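Local structure of periplasmic solute binding protein (Pectobacterium atrosepticum, 4RY1) at residues A[6-11]-A[57-62]; A[61-66]-A[286-291]; A[169-174]-A[207-212]; A[219-224]-A[380-385]. The protein probably binds a sugar in the periplasm and delivers it to an ABC-type transporter, as solute-binding proteins of family 1 do. One frame throughout, in Å; residues are numbered along the deposited sequence.

Interaction 1: residues A[6-11]-A[57-62]; sequences RISWWG and QEPDVM. With ACT (acetate ion), chain F.
Arg-6 meets 57-62 where two parallel strands of the periplasmic binding protein fold come together, 3-10 beside 61-64. Its guanidinium holds the carbonyl of Gln-57 end-on. NH1 and NH2 both donate to Gln-57 O, each at 3.0 Å, and the oxygen lies in the guanidinium plane. NH2 comes in the carbonyl plane, whereas NH1 stands above it. The bend at chi3 (55°) turns NE out of the extended path. CA of Pro-59 covers the centre of one guanidinium face. The guanidinium has a second partner: NE forms a salt bridge with Glu-38. The backbone N of Arg-6 donates to Asp-60 OD1 (2.9 Å), on the anti side of the carboxylate; OD2 of Asp-60 bonds to Ser-296. Arg-6 O takes the N-H of Val-61.

Ile-7 and Val-61 pair, their side chains side by side and pointing the same way. CD1 of Ile-7 lies 3.8 Å from CG1 of Val-61, and both side chains touch helix 299-310. Ser-8 pairs with Met-62, and its N donates to Val-61 O (3.0 Å). Its OG bonds to Tyr-45 and touches Pro-59 CG at 3.4 Å. Past the pairing, Trp-10 NE1 weakly bonds O of an acetate, probably from the crystallisation liquor, at 3.2 Å.

Interaction 2: residues A[61-66]-A[286-291]; sequences VMRIDW and PSSLFA. With GOL (glycerol), chain C.
Ile-64 and Leu-289 form the tight part of this antiparallel strand pair. Ile-64 N donates to Leu-289 O at 2.9 Å, and Leu-289 N returns to Ile-64 O. Met-62 and Ala-291 form the next hydrogen-bonded pair, again with two backbone bonds. On their face of the sheet, CG1 of Ile-64 rests on CB of Leu-289 at 3.7 Å. Chi1 of Ile-64 (61°) sets CG1 between its own backbone N and carbonyl carbon. CD1, at the end of that branch, touches both Leu-289 CD1 and Ala-291 CB. Arg-63 and Phe-290 make the non-hydrogen-bonded pair between them and point to the other face. There CG1 of Val-61 meets Phe-290 CD1 at 3.7 Å.

The other end is looser and wet. Arg-63 is extended from CG to NE and lays one guanidinium face on Ser-288 CB. Its NE bond to Ser-288 OG is weak and doubtful, as Ser-288 has two conformers; NH2 donates to two waters. Asp-65 is gripped by a glycerol: O2 donates to OD1 (2.6 Å) and O3 to OD2 (2.8 Å). The glycerol O1 donates to Ser-287 O. A third water joins Asp-65 OD1, Trp-66 N and Pro-286 O. Beyond it, CD of Pro-286 sits over the five-membered ring of Trp-66, a CH-pi contact 3.9 Å from the centroid. Trp-10 adds a cation-pi contact to Arg-63. Polar and aromatic groups that gather round a glycerol, probably from the crystallisation liquor, at the end of a core strand pair are consistent with the sugar site of a periplasmic binding protein.

Interaction 3: residues A[169-174]-A[207-212]; sequences LDILTL and GFYKKL
The ring of Tyr-209 takes Ile-171 at its edge, near the ring plane, with CG2 of Ile-171 at 4.0 Å from CD1 of Tyr-209. The two side chains cross at about a right angle. The ring of Phe-208 is met obliquely by the backbone C of Leu-174, which lies 4.2 Å from CE2 of Phe-208. A separate apolar contact brings CG of Leu-174 to 4.2 Å from CZ of Phe-208. Beyond the two segments, Tyr-178 stacks on the Phe-208 ring and Trp-138 meets it edge-to-face. Segment 207-212 thus brings two rings and Leu-212, while 169-174 brings aliphatic side chains.

Leu-212 fills in beside the rings. Its CD1 is 3.7 Å from CG2 of Ile-171, and the two side chains slide past each other in opposite directions. CG2 of Ile-171 thus touches both Tyr-209 and Leu-212. Chi1 of -52° sets CG1 of Ile-171 anti to the carbonyl carbon; the other branch, CG2, lies anti to the backbone N. CB of Ile-171 already points at the opposing helix. CD1 of Leu-212 also comes within 4.4 Å of Leu-174 CD2. The packing between the segments is apolar.

The helix axes stay 10.5 Å apart and run at 115° to each other, so it is mostly side chains that meet. The buried area is small, 191 Å².

This is plain helix packing between 169-183 and 199-214. Helix 138-152 adds Leu-141 and Phe-142 against Leu-212. Strand 107-123 brings Met-120 to Leu-174, and helix 371-385 sets Leu-381 against Tyr-209, whose hydroxyl bonds to Asp-385.

Interaction 4: residues A[219-224]-A[380-385]; sequences PDQRYF and SLQKLD
Chi1 of -72° sets CG of Asp-385 anti to its carbonyl carbon. Chi1 of -69° in Gln-221 does the same for its CG, which touches Asp-385 OD2 at 3.3 Å. The Gln-221 chain then bends at chi2 (-79°). Its amide ends nearly coplanar with that of Gln-382, and OE1 accepts from Gln-382 NE2 at 2.8 Å. The donor lies in the carbonyl plane and the bond is nearly straight. NE2 of Gln-221 donates to Gly-164 O.

Asp-385 OD2 accepts from the backbone N of Gln-221 (2.8 Å), on the anti side and out of the carboxylate plane. It also bonds to the hydroxyl of Tyr-209. That backbone N belongs to the first turn of helix 221-225. Asp-220 is the N-cap of this helix: its OD1 accepts from Tyr-223 N at 2.9 Å. The last residues of helix 371-385 thus pack against the start of another helix, and carboxylates from both segments take N-H groups of its first turn.

At the outer side, Arg-222 NE donates to Asp-385 O at 3.1 Å, tilted from the guanidinium plane. One water joins that oxygen to Asp-220 OD2. Another bridges it to Arg-222 NH2.

In the fold
Interactions 1 and 2 belong to one sheet and share strand 61-64, which has strand 3-10 on one edge and 284-292 on the other. A probable hydrogen bond from Arg-63 N to Ser-8 O joins them. Interaction 2 is fully buried and antiparallel, whereas interaction 1 is parallel and partly buried. Interactions 3 and 4 lie across the chain's centre from interaction 2, among helices. They touch through Tyr-209 and Asp-385. Interaction 3 is buried and apolar. Interaction 4 is nearer the surface and relies on polar groups and water. Backbone bonds thus dominate the sheet pairings, side-chain packing the buried helices, and polar side chains, bonded mostly to backbone groups and water, the helix ends.

Interaction 1: residues A[6-11]-A[57-62]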
# COMPACT_ATOMS: atom_id res chain seq x y z
N ARG A 6 2.52 1.18 25.93
CA ARG A 6 1.72 0.26 25.13
C ARG A 6 2.00 0.52 23.66
O ARG A 6 2.21 1.66 23.25
CB ARG A 6 0.24 0.52 25.37
CG ARG A 6 -0.22 0.19 26.78
CD ARG A 6 -1.54 0.87 27.08
NE ARG A 6 -2.52 0.50 26.08
CZ ARG A 6 -3.54 1.26 25.70
NH1 ARG A 6 -3.75 2.46 26.25
NH2 ARG A 6 -4.35 0.84 24.74
N ILE A 7 2.08 -0.55 22.88
CA ILE A 7 2.32 -0.45 21.41
C ILE A 7 1.36 -1.36 20.66
O ILE A 7 1.21 -2.54 21.00
CB ILE A 7 3.80 -0.75 21.02
CG1 ILE A 7 3.98 -0.70 19.51
CG2 ILE A 7 4.27 -2.07 21.58
CD1 ILE A 7 5.44 -0.68 19.07
N SER A 8 0.67 -0.80 19.67
CA SER A 8 -0.18 -1.56 18.78
C SER A 8 0.32 -1.64 17.35
O SER A 8 0.94 -0.70 16.82
CB SER A 8 -1.62 -1.04 18.77
OG SER A 8 -1.75 0.27 18.19
N TRP A 9 -0.01 -2.75 16.72
CA TRP A 9 0.23 -2.93 15.29
C TRP A 9 -0.67 -4.03 14.73
O TRP A 9 -1.32 -4.73 15.48
CB TRP A 9 1.73 -3.25 14.99
CG TRP A 9 2.15 -4.65 15.39
CD1 TRP A 9 2.14 -5.75 14.61
CD2 TRP A 9 2.59 -5.07 16.68
NE1 TRP A 9 2.59 -6.83 15.31
CE2 TRP A 9 2.86 -6.46 16.59
CE3 TRP A 9 2.80 -4.42 17.90
CZ2 TRP A 9 3.28 -7.21 17.68
CZ3 TRP A 9 3.23 -5.17 18.98
CH2 TRP A 9 3.49 -6.55 18.86
N TRP A 10 -0.69 -4.16 13.41
CA TRP A 10 -1.38 -5.27 12.74
C TRP A 10 -0.39 -6.02 11.87
O TRP A 10 0.69 -5.52 11.52
CB TRP A 10 -2.53 -4.79 11.85
CG TRP A 10 -2.07 -4.03 10.63
CD1 TRP A 10 -1.72 -4.54 9.42
CD2 TRP A 10 -1.87 -2.63 10.54
NE1 TRP A 10 -1.31 -3.56 8.59
CE2 TRP A 10 -1.43 -2.36 9.23
CE3 TRP A 10 -2.08 -1.57 11.41
CZ2 TRP A 10 -1.14 -1.07 8.80
CZ3 TRP A 10 -1.79 -0.31 10.99
CH2 TRP A 10 -1.34 -0.06 9.70
N GLY A 11 -0.81 -7.19 11.44
CA GLY A 11 -0.05 -8.00 10.49
C GLY A 11 -0.25 -9.48 10.74
O GLY A 11 -1.13 -9.88 11.48
N GLN A 57 -8.01 6.33 25.02
CA GLN A 57 -7.57 4.99 25.44
C GLN A 57 -6.50 4.38 24.52
O GLN A 57 -6.15 3.22 24.67
CB GLN A 57 -8.75 4.01 25.53
CG GLN A 57 -9.87 4.41 26.48
CD GLN A 57 -9.36 4.80 27.84
OE1 GLN A 57 -9.37 5.98 28.21
NE2 GLN A 57 -8.89 3.82 28.60
N GLU A 58 -6.04 5.13 23.54
CA GLU A 58 -5.11 4.59 22.56
C GLU A 58 -3.73 4.28 23.18
O GLU A 58 -3.32 4.88 24.17
CB GLU A 58 -4.97 5.56 21.40
CG GLU A 58 -4.25 6.87 21.69
CD GLU A 58 -5.13 8.00 22.24
OE1 GLU A 58 -6.21 7.74 22.85
OE2 GLU A 58 -4.70 9.14 22.08
N PRO A 59 -3.00 3.34 22.56
CA PRO A 59 -1.66 3.06 23.02
C PRO A 59 -0.68 4.20 22.82
O PRO A 59 -0.90 5.10 22.02
CB PRO A 59 -1.23 1.86 22.20
CG PRO A 59 -2.32 1.51 21.28
CD PRO A 59 -3.36 2.57 21.37
N ASP A 60 0.42 4.13 23.55
CA ASP A 60 1.47 5.16 23.47
C ASP A 60 2.10 5.23 22.08
O ASP A 60 2.44 6.31 21.61
CB ASP A 60 2.56 4.90 24.51
CG ASP A 60 2.01 4.88 25.92
OD1 ASP A 60 1.52 3.82 26.35
OD2 ASP A 60 1.98 5.96 26.53
N VAL A 61 2.33 4.06 21.50
CA VAL A 61 2.88 3.92 20.15
C VAL A 61 1.88 3.14 19.30
O VAL A 61 1.44 2.05 19.68
CB VAL A 61 4.24 3.21 20.12
CG1 VAL A 61 4.77 3.04 18.68
CG2 VAL A 61 5.25 4.01 20.91
N MET A 62 1.54 3.72 18.14
CA MET A 62 0.59 3.08 17.23
C MET A 62 1.20 2.92 15.85
O MET A 62 1.73 3.88 15.29
CB MET A 62 -0.65 3.96 17.06
CG MET A 62 -1.45 4.21 18.33
SD MET A 62 -2.45 5.78 18.34
CE MET A 62 -1.09 6.88 18.84
C ACT F . 0.54 -5.53 5.43
O ACT F . 0.03 -5.70 6.56
OXT ACT F . 1.50 -4.75 5.31
CH3 ACT F . 0.02 -6.23 4.19

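Interaction 2: residues A[61-66]-A[286-291]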
# COMPACT_ATOMS: atom_id res chain seq x y z
N VAL A 61 2.33 4.06 21.50
CA VAL A 61 2.88 3.92 20.15
C VAL A 61 1.88 3.14 19.30
O VAL A 61 1.44 2.05 19.68
CB VAL A 61 4.24 3.21 20.12
CG1 VAL A 61 4.77 3.04 18.68
CG2 VAL A 61 5.25 4.01 20.91
N MET A 62 1.54 3.72 18.14
CA MET A 62 0.59 3.08 17.23
C MET A 62 1.20 2.92 15.85
O MET A 62 1.73 3.88 15.29
CB MET A 62 -0.65 3.96 17.06
CG MET A 62 -1.45 4.21 18.33
SD MET A 62 -2.45 5.78 18.34
CE MET A 62 -1.09 6.88 18.84
N ARG A 63 1.05 1.75 15.26
CA ARG A 63 1.21 1.64 13.80
C ARG A 63 -0.03 2.28 13.16
O ARG A 63 -1.15 1.99 13.57
CB ARG A 63 1.36 0.21 13.33
CG ARG A 63 1.80 0.06 11.88
CD ARG A 63 1.62 -1.37 11.40
NE ARG A 63 1.95 -1.54 9.98
CZ ARG A 63 3.06 -2.10 9.52
NH1 ARG A 63 3.98 -2.55 10.35
NH2 ARG A 63 3.21 -2.21 8.20
N ILE A 64 0.19 3.13 12.17
CA ILE A 64 -0.89 3.75 11.44
C ILE A 64 -0.56 3.76 9.96
O ILE A 64 0.60 3.74 9.56
CB ILE A 64 -1.19 5.18 11.90
CG1 ILE A 64 0.02 6.10 11.72
CG2 ILE A 64 -1.72 5.21 13.34
CD1 ILE A 64 -0.32 7.57 11.89
N ASP A 65 -1.59 3.75 9.13
CA ASP A 65 -1.43 3.99 7.71
C ASP A 65 -1.32 5.49 7.44
O ASP A 65 -2.01 6.31 8.08
CB ASP A 65 -2.57 3.34 6.90
CG ASP A 65 -2.14 2.14 6.04
OD1 ASP A 65 -0.96 1.74 5.98
OD2 ASP A 65 -3.04 1.56 5.42
N TRP A 66 -0.49 5.85 6.46
CA TRP A 66 -0.32 7.26 6.06
C TRP A 66 -1.63 7.92 5.67
O TRP A 66 -1.88 9.10 5.96
CB TRP A 66 0.71 7.33 4.92
CG TRP A 66 0.78 8.60 4.16
CD1 TRP A 66 1.46 9.72 4.50
CD2 TRP A 66 0.21 8.83 2.88
NE1 TRP A 66 1.32 10.66 3.51
CE2 TRP A 66 0.56 10.13 2.50
CE3 TRP A 66 -0.57 8.06 2.01
CZ2 TRP A 66 0.17 10.67 1.28
CZ3 TRP A 66 -0.96 8.60 0.81
CH2 TRP A 66 -0.58 9.89 0.46
N PRO A 286 4.46 6.09 2.35
CA PRO A 286 4.90 5.25 3.48
C PRO A 286 4.09 3.99 3.58
O PRO A 286 2.87 4.04 3.47
CB PRO A 286 4.65 6.13 4.70
CG PRO A 286 4.63 7.53 4.17
CD PRO A 286 3.99 7.39 2.82
N SER A 287 4.74 2.86 3.84
CA SER A 287 3.98 1.62 4.01
C SER A 287 3.13 1.65 5.28
O SER A 287 2.09 1.00 5.34
CB SER A 287 4.90 0.41 4.07
OG SER A 287 5.61 0.36 5.30
N SER A 288 3.63 2.38 6.26
CA SER A 288 3.02 2.59 7.57
C SER A 288 3.93 3.54 8.33
O SER A 288 5.09 3.75 7.94
CB SER A 288 2.84 1.29 8.35
OG SER A 288 1.60 0.65 8.02
N LEU A 289 3.40 4.08 9.42
CA LEU A 289 4.11 5.01 10.29
C LEU A 289 3.98 4.49 11.70
O LEU A 289 3.01 3.81 12.01
CB LEU A 289 3.46 6.42 10.29
CG LEU A 289 3.02 7.04 8.96
CD1 LEU A 289 2.23 8.33 9.19
CD2 LEU A 289 4.22 7.36 8.16
N PHE A 290 4.93 4.87 12.56
CA PHE A 290 4.70 4.81 14.00
C PHE A 290 4.41 6.22 14.50
O PHE A 290 5.17 7.15 14.22
CB PHE A 290 5.89 4.25 14.78
CG PHE A 290 6.01 2.75 14.75
CD1 PHE A 290 4.95 1.92 15.13
CD2 PHE A 290 7.22 2.15 14.41
CE1 PHE A 290 5.08 0.53 15.11
CE2 PHE A 290 7.34 0.78 14.41
CZ PHE A 290 6.28 -0.03 14.74
N ALA A 291 3.30 6.34 15.24
CA ALA A 291 2.87 7.59 15.87
C ALA A 291 2.84 7.41 17.38
O ALA A 291 2.62 6.33 17.88
CB ALA A 291 1.48 7.97 15.37
C1 GOL C . 0.53 -0.01 2.71
O1 GOL C . 1.80 -0.49 3.15
C2 GOL C . -0.58 -0.80 3.42
O2 GOL C . -0.57 -0.59 4.85
C3 GOL C . -1.98 -0.50 2.87
O3 GOL C . -2.22 0.91 2.85
O HOH W 1 4.91 -2.54 6.03
O HOH W 2 1.16 -2.22 6.11
O HOH W 3 0.50 3.79 4.81

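Interaction 3: residues A[169-174]-A[207-212]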
# COMPACT_ATOMS: atom_id res chain seq x y z
N LEU A 169 -9.10 -0.94 -4.99
CA LEU A 169 -8.16 0.18 -4.95
C LEU A 169 -6.96 -0.05 -5.85
O LEU A 169 -6.42 0.88 -6.45
CB LEU A 169 -7.68 0.42 -3.52
CG LEU A 169 -6.58 1.47 -3.31
CD1 LEU A 169 -6.98 2.85 -3.80
CD2 LEU A 169 -6.16 1.55 -1.85
N ASP A 170 -6.49 -1.29 -5.93
CA ASP A 170 -5.32 -1.57 -6.79
C ASP A 170 -5.54 -1.13 -8.24
O ASP A 170 -4.69 -0.47 -8.83
CB ASP A 170 -4.83 -3.02 -6.74
CG ASP A 170 -5.87 -4.04 -7.16
OD1 ASP A 170 -7.08 -3.77 -7.16
OD2 ASP A 170 -5.44 -5.16 -7.44
N ILE A 171 -6.69 -1.49 -8.81
CA ILE A 171 -6.93 -1.13 -10.22
C ILE A 171 -7.28 0.35 -10.35
O ILE A 171 -6.92 0.96 -11.37
CB ILE A 171 -7.96 -2.05 -10.90
CG1 ILE A 171 -7.60 -3.53 -10.71
CG2 ILE A 171 -8.09 -1.70 -12.39
CD1 ILE A 171 -6.24 -3.95 -11.21
N LEU A 172 -7.92 0.94 -9.34
CA LEU A 172 -8.10 2.40 -9.32
C LEU A 172 -6.75 3.09 -9.41
O LEU A 172 -6.56 4.07 -10.12
CB LEU A 172 -8.83 2.86 -8.07
CG LEU A 172 -8.99 4.37 -7.91
CD1 LEU A 172 -9.88 4.89 -9.01
CD2 LEU A 172 -9.59 4.67 -6.54
N THR A 173 -5.79 2.56 -8.66
CA THR A 173 -4.46 3.16 -8.58
C THR A 173 -3.71 2.93 -9.88
O THR A 173 -2.99 3.80 -10.36
CB THR A 173 -3.68 2.60 -7.38
OG1 THR A 173 -4.45 2.81 -6.20
CG2 THR A 173 -2.34 3.26 -7.26
N LEU A 174 -3.89 1.76 -10.47
CA LEU A 174 -3.30 1.46 -11.78
C LEU A 174 -3.81 2.47 -12.84
O LEU A 174 -3.04 3.01 -13.64
CB LEU A 174 -3.63 0.03 -12.21
CG LEU A 174 -2.91 -0.51 -13.45
CD1 LEU A 174 -1.43 -0.71 -13.21
CD2 LEU A 174 -3.55 -1.81 -13.92
N GLY A 207 -13.51 3.51 -18.65
CA GLY A 207 -13.21 2.82 -19.91
C GLY A 207 -11.96 1.95 -19.84
O GLY A 207 -11.89 0.89 -20.45
N PHE A 208 -10.96 2.42 -19.10
CA PHE A 208 -9.70 1.71 -18.88
C PHE A 208 -9.97 0.38 -18.15
O PHE A 208 -9.47 -0.69 -18.55
CB PHE A 208 -8.76 2.63 -18.11
CG PHE A 208 -7.46 1.99 -17.68
CD1 PHE A 208 -6.36 1.97 -18.52
CD2 PHE A 208 -7.32 1.46 -16.40
CE1 PHE A 208 -5.16 1.42 -18.12
CE2 PHE A 208 -6.12 0.91 -16.00
CZ PHE A 208 -5.03 0.89 -16.84
N TYR A 209 -10.79 0.45 -17.10
CA TYR A 209 -11.27 -0.77 -16.41
C TYR A 209 -12.00 -1.74 -17.37
O TYR A 209 -11.70 -2.94 -17.43
CB TYR A 209 -12.17 -0.42 -15.22
CG TYR A 209 -12.67 -1.69 -14.57
CD1 TYR A 209 -11.86 -2.40 -13.69
CD2 TYR A 209 -13.92 -2.21 -14.87
CE1 TYR A 209 -12.29 -3.58 -13.12
CE2 TYR A 209 -14.35 -3.39 -14.31
CZ TYR A 209 -13.55 -4.07 -13.42
OH TYR A 209 -13.98 -5.25 -12.88
N LYS A 210 -12.93 -1.20 -18.13
CA LYS A 210 -13.76 -2.00 -19.01
C LYS A 210 -12.85 -2.69 -20.02
O LYS A 210 -13.02 -3.86 -20.35
CB LYS A 210 -14.82 -1.12 -19.66
CG LYS A 210 -15.98 -1.86 -20.31
CD LYS A 210 -16.74 -0.98 -21.29
CE LYS A 210 -18.00 -1.66 -21.82
NZ LYS A 210 -17.75 -2.81 -22.73
N LYS A 211 -11.84 -1.96 -20.49
CA LYS A 211 -10.86 -2.55 -21.41
C LYS A 211 -10.05 -3.69 -20.80
O LYS A 211 -9.78 -4.68 -21.44
CB LYS A 211 -9.91 -1.50 -21.98
CG LYS A 211 -9.16 -2.03 -23.20
CD LYS A 211 -8.41 -0.94 -23.93
CE LYS A 211 -7.74 -1.48 -25.18
NZ LYS A 211 -6.96 -0.42 -25.87
N LEU A 212 -9.65 -3.54 -19.55
CA LEU A 212 -8.91 -4.60 -18.87
C LEU A 212 -9.75 -5.89 -18.83
O LEU A 212 -9.25 -6.98 -19.10
CB LEU A 212 -8.53 -4.16 -17.46
CG LEU A 212 -7.46 -3.07 -17.34
CD1 LEU A 212 -7.39 -2.56 -15.91
CD2 LEU A 212 -6.10 -3.60 -17.74

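Interaction 4: residues A[219-224]-A[380-385]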
# COMPACT_ATOMS: atom_id res chain seq x y z
N PRO A 219 -9.74 -10.66 -14.40
CA PRO A 219 -11.12 -11.14 -14.28
C PRO A 219 -12.06 -10.06 -13.80
O PRO A 219 -11.63 -9.09 -13.18
CB PRO A 219 -11.03 -12.22 -13.20
CG PRO A 219 -9.58 -12.51 -13.03
CD PRO A 219 -8.91 -11.18 -13.32
N ASP A 220 -13.34 -10.26 -14.07
CA ASP A 220 -14.36 -9.30 -13.67
C ASP A 220 -14.81 -9.51 -12.23
O ASP A 220 -14.32 -10.40 -11.53
CB ASP A 220 -15.52 -9.29 -14.68
CG ASP A 220 -16.40 -10.51 -14.60
OD1 ASP A 220 -16.21 -11.36 -13.71
OD2 ASP A 220 -17.30 -10.62 -15.46
N GLN A 221 -15.74 -8.68 -11.78
CA GLN A 221 -16.16 -8.75 -10.38
C GLN A 221 -17.08 -9.96 -10.10
O GLN A 221 -17.19 -10.39 -8.94
CB GLN A 221 -16.81 -7.46 -9.91
CG GLN A 221 -15.81 -6.33 -9.82
CD GLN A 221 -15.00 -6.46 -8.55
OE1 GLN A 221 -15.55 -6.28 -7.46
NE2 GLN A 221 -13.73 -6.79 -8.67
N ARG A 222 -17.72 -10.50 -11.14
CA ARG A 222 -18.47 -11.76 -11.00
C ARG A 222 -17.51 -12.91 -10.62
O ARG A 222 -17.79 -13.70 -9.72
CB ARG A 222 -19.21 -12.11 -12.28
CG ARG A 222 -20.31 -11.13 -12.68
CD ARG A 222 -20.96 -11.61 -13.96
NE ARG A 222 -22.15 -10.89 -14.38
CZ ARG A 222 -23.40 -11.17 -14.01
NH1 ARG A 222 -23.67 -12.13 -13.13
NH2 ARG A 222 -24.39 -10.45 -14.50
N TYR A 223 -16.37 -12.93 -11.29
CA TYR A 223 -15.33 -13.94 -11.00
C TYR A 223 -14.91 -13.83 -9.54
O TYR A 223 -14.90 -14.80 -8.80
CB TYR A 223 -14.14 -13.75 -11.94
CG TYR A 223 -12.93 -14.59 -11.67
CD1 TYR A 223 -12.04 -14.25 -10.66
CD2 TYR A 223 -12.62 -15.67 -12.47
CE1 TYR A 223 -10.88 -14.98 -10.43
CE2 TYR A 223 -11.47 -16.41 -12.26
CZ TYR A 223 -10.60 -16.07 -11.23
OH TYR A 223 -9.43 -16.78 -10.99
N PHE A 224 -14.54 -12.63 -9.11
CA PHE A 224 -14.03 -12.48 -7.74
C PHE A 224 -15.12 -12.76 -6.70
O PHE A 224 -14.85 -13.36 -5.66
CB PHE A 224 -13.31 -11.15 -7.54
CG PHE A 224 -11.98 -11.14 -8.23
CD1 PHE A 224 -10.93 -11.91 -7.74
CD2 PHE A 224 -11.81 -10.45 -9.43
CE1 PHE A 224 -9.72 -11.96 -8.42
CE2 PHE A 224 -10.59 -10.49 -10.09
CZ PHE A 224 -9.56 -11.27 -9.61
N SER A 380 -19.27 0.68 -8.23
CA SER A 380 -19.45 1.13 -9.62
C SER A 380 -18.95 0.08 -10.60
O SER A 380 -19.60 -0.19 -11.60
CB SER A 380 -18.71 2.44 -9.89
OG SER A 380 -19.25 3.48 -9.10
N LEU A 381 -17.79 -0.51 -10.31
CA LEU A 381 -17.28 -1.60 -11.17
C LEU A 381 -18.24 -2.80 -11.20
O LEU A 381 -18.44 -3.42 -12.24
CB LEU A 381 -15.90 -2.08 -10.71
CG LEU A 381 -14.84 -0.99 -10.68
CD1 LEU A 381 -13.52 -1.62 -10.29
CD2 LEU A 381 -14.71 -0.19 -11.96
N GLN A 382 -18.82 -3.10 -10.04
CA GLN A 382 -19.79 -4.18 -9.91
C GLN A 382 -21.05 -3.88 -10.73
O GLN A 382 -21.56 -4.74 -11.41
CB GLN A 382 -20.07 -4.47 -8.44
CG GLN A 382 -18.85 -5.13 -7.81
CD GLN A 382 -18.81 -5.14 -6.31
OE1 GLN A 382 -19.73 -4.69 -5.62
NE2 GLN A 382 -17.71 -5.69 -5.77
N LYS A 383 -21.50 -2.64 -10.72
CA LYS A 383 -22.62 -2.24 -11.58
C LYS A 383 -22.34 -2.54 -13.05
O LYS A 383 -23.20 -3.08 -13.77
CB LYS A 383 -22.94 -0.76 -11.37
CG LYS A 383 -23.93 -0.51 -10.24
CD LYS A 383 -23.93 0.90 -9.66
CE LYS A 383 -23.28 1.94 -10.56
NZ LYS A 383 -23.48 3.34 -10.09
N LEU A 384 -21.15 -2.16 -13.50
CA LEU A 384 -20.71 -2.46 -14.87
C LEU A 384 -20.68 -3.95 -15.16
O LEU A 384 -21.28 -4.42 -16.12
CB LEU A 384 -19.35 -1.85 -15.21
CG LEU A 384 -19.28 -0.33 -15.32
CD1 LEU A 384 -17.83 0.09 -15.52
CD2 LEU A 384 -20.15 0.16 -16.47
N ASP A 385 -19.97 -4.68 -14.32
CA ASP A 385 -19.70 -6.10 -14.55
C ASP A 385 -20.90 -7.04 -14.42
O ASP A 385 -20.90 -8.12 -15.01
CB ASP A 385 -18.61 -6.58 -13.59
CG ASP A 385 -17.23 -6.04 -13.94
OD1 ASP A 385 -17.06 -5.37 -14.97
OD2 ASP A 385 -16.31 -6.29 -13.13
O HOH W 4 -18.95 -9.02 -16.75
O HOH W 5 -23.15 -9.15 -16.94